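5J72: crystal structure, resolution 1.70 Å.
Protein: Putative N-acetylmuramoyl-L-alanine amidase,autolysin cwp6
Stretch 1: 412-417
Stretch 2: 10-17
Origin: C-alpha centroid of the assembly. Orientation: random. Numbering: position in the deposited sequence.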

ATOM      1  N   ALA A 412       7.451 -10.010  -3.909  1.00 21.57           N
ATOM      2  CA  ALA A 412       6.574  -9.583  -5.010  1.00 19.94           C
ATOM      3  C   ALA A 412       7.409  -9.887  -6.268  1.00 21.99           C
ATOM      4  O   ALA A 412       8.607  -9.572  -6.291  1.00 24.03           O
ATOM      5  CB  ALA A 412       6.309  -8.091  -4.951  1.00 20.67           C
ATOM      6  N   GLU A 413       6.778 -10.437  -7.333  1.00 22.61           N
ATOM      7  CA  GLU A 413       7.560 -10.720  -8.571  1.00 20.79           C
ATOM      8  C   GLU A 413       8.023  -9.482  -9.246  1.00 21.95           C
ATOM      9  O   GLU A 413       9.163  -9.421  -9.681  1.00 22.47           O
ATOM     10  CB  GLU A 413       6.689 -11.527  -9.532  1.00 21.28           C
ATOM     11  CG  GLU A 413       6.325 -12.836  -8.888  1.00 27.41           C
ATOM     12  CD  GLU A 413       5.277 -13.622  -9.682  1.00 38.95           C
ATOM     13  OE1 GLU A 413       4.729 -13.094 -10.652  1.00 42.84           O
ATOM     14  OE2 GLU A 413       5.017 -14.777  -9.318  1.00 49.05           O
ATOM     15  N   THR A 414       7.169  -8.452  -9.327  1.00 20.84           N
ATOM     16  CA  THR A 414       7.503  -7.209  -9.987  1.00 21.42           C
ATOM     17  C   THR A 414       7.102  -6.010  -9.124  1.00 22.00           C
ATOM     18  O   THR A 414       6.008  -6.040  -8.526  1.00 25.38           O
ATOM     19  CB  THR A 414       6.702  -7.094 -11.320  1.00 23.94           C
ATOM     20  OG1 THR A 414       6.965  -8.281 -12.099  1.00 25.08           O
ATOM     21  CG2 THR A 414       7.059  -5.852 -12.124  1.00 22.40           C
ATOM     22  N   VAL A 415       7.915  -4.979  -9.123  1.00 21.89           N
ATOM     23  CA  VAL A 415       7.599  -3.801  -8.360  1.00 21.56           C
ATOM     24  C   VAL A 415       7.365  -2.724  -9.367  1.00 22.70           C
ATOM     25  O   VAL A 415       8.205  -2.482 -10.246  1.00 22.82           O
ATOM     26  CB  VAL A 415       8.774  -3.412  -7.412  1.00 22.73           C
ATOM     27  CG1 VAL A 415       8.510  -2.035  -6.773  1.00 22.71           C
ATOM     28  CG2 VAL A 415       8.977  -4.472  -6.358  1.00 26.01           C
ATOM     29  N   TYR A 416       6.202  -2.056  -9.307  1.00 19.51           N
ATOM     30  CA  TYR A 416       5.976  -0.974 -10.211  1.00 17.41           C
ATOM     31  C   TYR A 416       6.147   0.319  -9.499  1.00 21.73           C
ATOM     32  O   TYR A 416       5.505   0.510  -8.458  1.00 23.88           O
ATOM     33  CB  TYR A 416       4.534  -0.984 -10.753  1.00 17.35           C
ATOM     34  CG  TYR A 416       4.255  -2.168 -11.649  1.00 18.22           C
ATOM     35  CD1 TYR A 416       4.217  -2.027 -13.021  1.00 22.16           C
ATOM     36  CD2 TYR A 416       3.990  -3.422 -11.113  1.00 17.85           C
ATOM     37  CE1 TYR A 416       3.911  -3.131 -13.860  1.00 22.72           C
ATOM     38  CE2 TYR A 416       3.686  -4.511 -11.932  1.00 20.38           C
ATOM     39  CZ  TYR A 416       3.649  -4.352 -13.298  1.00 22.77           C
ATOM     40  OH  TYR A 416       3.332  -5.483 -14.051  1.00 22.81           O
ATOM     41  N   GLN A 417       6.953   1.204 -10.006  1.00 19.85           N
ATOM     42  CA  GLN A 417       7.129   2.512  -9.378  1.00 21.41           C
ATOM     43  C   GLN A 417       6.228   3.508 -10.092  1.00 22.25           C
ATOM     44  O   GLN A 417       6.380   3.803 -11.279  1.00 24.50           O
ATOM     45  CB  GLN A 417       8.598   2.956  -9.499  1.00 19.99           C
ATOM     46  CG  GLN A 417       8.820   4.391  -9.098  1.00 23.25           C
ATOM     47  CD  GLN A 417      10.338   4.699  -9.188  1.00 28.36           C
ATOM     48  OE1 GLN A 417      11.124   3.832  -9.549  1.00 26.58           O
ATOM     49  NE2 GLN A 417      10.752   5.929  -8.831  1.00 26.83           N
TER
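Stretch 2 (10-17) KSVVLGSK

Stretch 1 is largely extended: the chain turns a corner at E413, whose phi/psi of -67/-42 breaks the extended run, and beyond it the chain runs on as a strand through Q417. Stretch 2, nearly 400 residues away in sequence, lies across it as a strand at 11-13, a type II beta turn from V13 to S16, and a second strand that leads on through K17. The turn is closed by a backbone hydrogen bond from S16 N to V13 O (3.0 Å). G15 occupies its third position with phi/psi of 97/-8, angles at which a CB would be jammed against the carbonyl O of L14.

Strands 414-417 and 11-13 run in roughly opposite directions, with 150° between their N-to-C axes and a closest approach of 8.3 Å. That spacing is too wide for direct backbone pairing, and no main-chain hydrogen bond joins the two stretches. The nearest CA atoms are those of E413 and V13 (6.4 Å) and of T414 and V12 (6.9 Å), so the chains come together at the corner of stretch 1. The contact is small, burying 278 Å² over both sides.

E413 contributes the largest area. Its side chain, m at chi1 and t at chi2, extends to the turn, where S16 OG lies 2.9 Å from E413 OE1. The same hydroxyl accepts a hydrogen bond from V13 N (V13 N to S16 OG 2.9 Å), which fixes it inside the turn; its own proton has more than one acceptor within reach. V13 packs against the base of E413, with V13 CG1 3.4 Å from E413 O and V13 CG2 3.7 Å from E413 CB. Water extends the carboxylate's reach: one molecule accepts from K17 N (2.9 Å) and lies 2.8 Å from E413 OE1, while another lies 2.9 Å from both E413 OE2 and G15 O.

Farther along the strands, T414 and S11 point toward each other's stretch, but T414 OG1 remains 3.9 Å from S11 O, and T414 CG2 is also 3.9 Å from S11 OG. Two waters bridge this gap. One bonds to T414 OG1 (2.8 Å) and S11 OG (2.7 Å) and donates to V12 O (2.9 Å); the other bonds to T414 OG1 (2.8 Å) and donates to S11 O (2.8 Å). Y416 sets out sideways, yet its ring carries the hydroxyl back to the contact, placing Y416 OH 3.9 Å from S11 CB. Between S11 and V13, which both point toward stretch 1, V12 points away.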

ATOM      1  N   LYS A  10       2.021  -7.585 -18.525  1.00 19.22           N
ATOM      2  CA  LYS A  10       2.905  -7.350 -19.652  1.00 20.31           C
ATOM      3  C   LYS A  10       4.374  -7.369 -19.172  1.00 17.35           C
ATOM      4  O   LYS A  10       5.309  -7.305 -19.975  1.00 18.92           O
ATOM      5  CB  LYS A  10       2.612  -5.992 -20.248  1.00 20.54           C
ATOM      6  CG  LYS A  10       1.151  -5.897 -20.791  1.00 27.94           C
ATOM      7  CD  LYS A  10       0.889  -7.048 -21.789  1.00 28.66           C
ATOM      8  CE  LYS A  10       1.097  -6.664 -23.219  1.00 39.39           C
ATOM      9  NZ  LYS A  10       0.728  -5.216 -23.534  1.00 32.52           N
ATOM     10  N   SER A  11       4.570  -7.438 -17.856  1.00 17.43           N
ATOM     11  CA  SER A  11       5.920  -7.555 -17.260  1.00 18.65           C
ATOM     12  C   SER A  11       5.853  -8.757 -16.310  1.00 20.64           C
ATOM     13  O   SER A  11       4.970  -8.791 -15.423  1.00 19.73           O
ATOM     14  CB  SER A  11       6.271  -6.269 -16.512  1.00 20.88           C
ATOM     15  OG  SER A  11       7.584  -6.348 -15.991  1.00 25.86           O
ATOM     16  N   VAL A  12       6.716  -9.768 -16.490  1.00 17.57           N
ATOM     17  CA  VAL A  12       6.658 -10.977 -15.668  1.00 17.32           C
ATOM     18  C   VAL A  12       8.095 -11.382 -15.235  1.00 15.00           C
ATOM     19  O   VAL A  12       9.034 -10.662 -15.567  1.00 15.71           O
ATOM     20  CB  VAL A  12       5.992 -12.151 -16.476  1.00 15.73           C
ATOM     21  CG1 VAL A  12       4.543 -11.768 -16.858  1.00 17.94           C
ATOM     22  CG2 VAL A  12       6.800 -12.479 -17.736  1.00 16.90           C
ATOM     23  N   VAL A  13       8.211 -12.484 -14.526  1.00 15.75           N
ATOM     24  CA  VAL A  13       9.532 -13.050 -14.180  1.00 15.14           C
ATOM     25  C   VAL A  13       9.329 -14.553 -14.373  1.00 16.76           C
ATOM     26  O   VAL A  13       8.233 -15.025 -14.570  1.00 16.76           O
ATOM     27  CB  VAL A  13       9.996 -12.753 -12.709  1.00 17.87           C
ATOM     28  CG1 VAL A  13      10.092 -11.233 -12.448  1.00 17.17           C
ATOM     29  CG2 VAL A  13       8.993 -13.339 -11.735  1.00 16.08           C
ATOM     30  N   LEU A  14      10.402 -15.330 -14.295  1.00 17.83           N
ATOM     31  CA  LEU A  14      10.277 -16.796 -14.396  1.00 17.65           C
ATOM     32  C   LEU A  14       9.352 -17.296 -13.308  1.00 17.08           C
ATOM     33  O   LEU A  14       9.553 -16.937 -12.107  1.00 17.66           O
ATOM     34  CB  LEU A  14      11.731 -17.378 -14.257  1.00 15.82           C
ATOM     35  CG  LEU A  14      11.785 -18.909 -14.428  1.00 17.84           C
ATOM     36  CD1 LEU A  14      11.472 -19.339 -15.905  1.00 16.47           C
ATOM     37  CD2 LEU A  14      13.240 -19.371 -14.087  1.00 20.00           C
ATOM     38  N   GLY A  15       8.334 -18.077 -13.681  1.00 18.41           N
ATOM     39  CA  GLY A  15       7.377 -18.607 -12.730  1.00 22.16           C
ATOM     40  C   GLY A  15       6.097 -17.768 -12.639  1.00 22.36           C
ATOM     41  O   GLY A  15       5.159 -18.174 -11.964  1.00 20.57           O
ATOM     42  N   SER A  16       6.035 -16.593 -13.279  1.00 19.45           N
ATOM     43  CA  SER A  16       4.758 -15.813 -13.181  1.00 18.87           C
ATOM     44  C   SER A  16       3.615 -16.532 -13.840  1.00 19.91           C
ATOM     45  O   SER A  16       3.783 -17.374 -14.740  1.00 18.41           O
ATOM     46  CB  SER A  16       4.863 -14.463 -13.900  1.00 16.72           C
ATOM     47  OG  SER A  16       5.808 -13.602 -13.292  1.00 18.21           O
ATOM     48  N   LYS A  17       2.393 -16.140 -13.436  1.00 16.97           N
ATOM     49  CA  LYS A  17       1.163 -16.656 -14.054  1.00 18.69           C
ATOM     50  C   LYS A  17       0.412 -15.428 -14.553  1.00 18.67           C
ATOM     51  O   LYS A  17       0.465 -14.395 -13.894  1.00 20.18           O
ATOM     52  CB  LYS A  17       0.292 -17.432 -13.060  1.00 24.61           C
ATOM     53  CG  LYS A  17       0.988 -18.729 -12.659  1.00 29.04           C
ATOM     54  CD  LYS A  17       0.311 -19.316 -11.466  1.00 40.85           C
ATOM     55  CE  LYS A  17       1.010 -20.573 -10.972  1.00 53.01           C
ATOM     56  NZ  LYS A  17       1.341 -21.527 -12.080  1.00 60.54           N
TER
HETATM   57  O   HOH W   1       8.702  -8.059 -14.256  1.00 20.78           O
HETATM   58  O   HOH W   2       4.728  -9.724 -12.792  1.00 34.67           O
HETATM   59  O   HOH W   3       3.591 -17.270  -9.722  1.00 45.49           O
HETATM   60  O   HOH W   4       2.344 -14.549 -11.038  1.00 27.68           O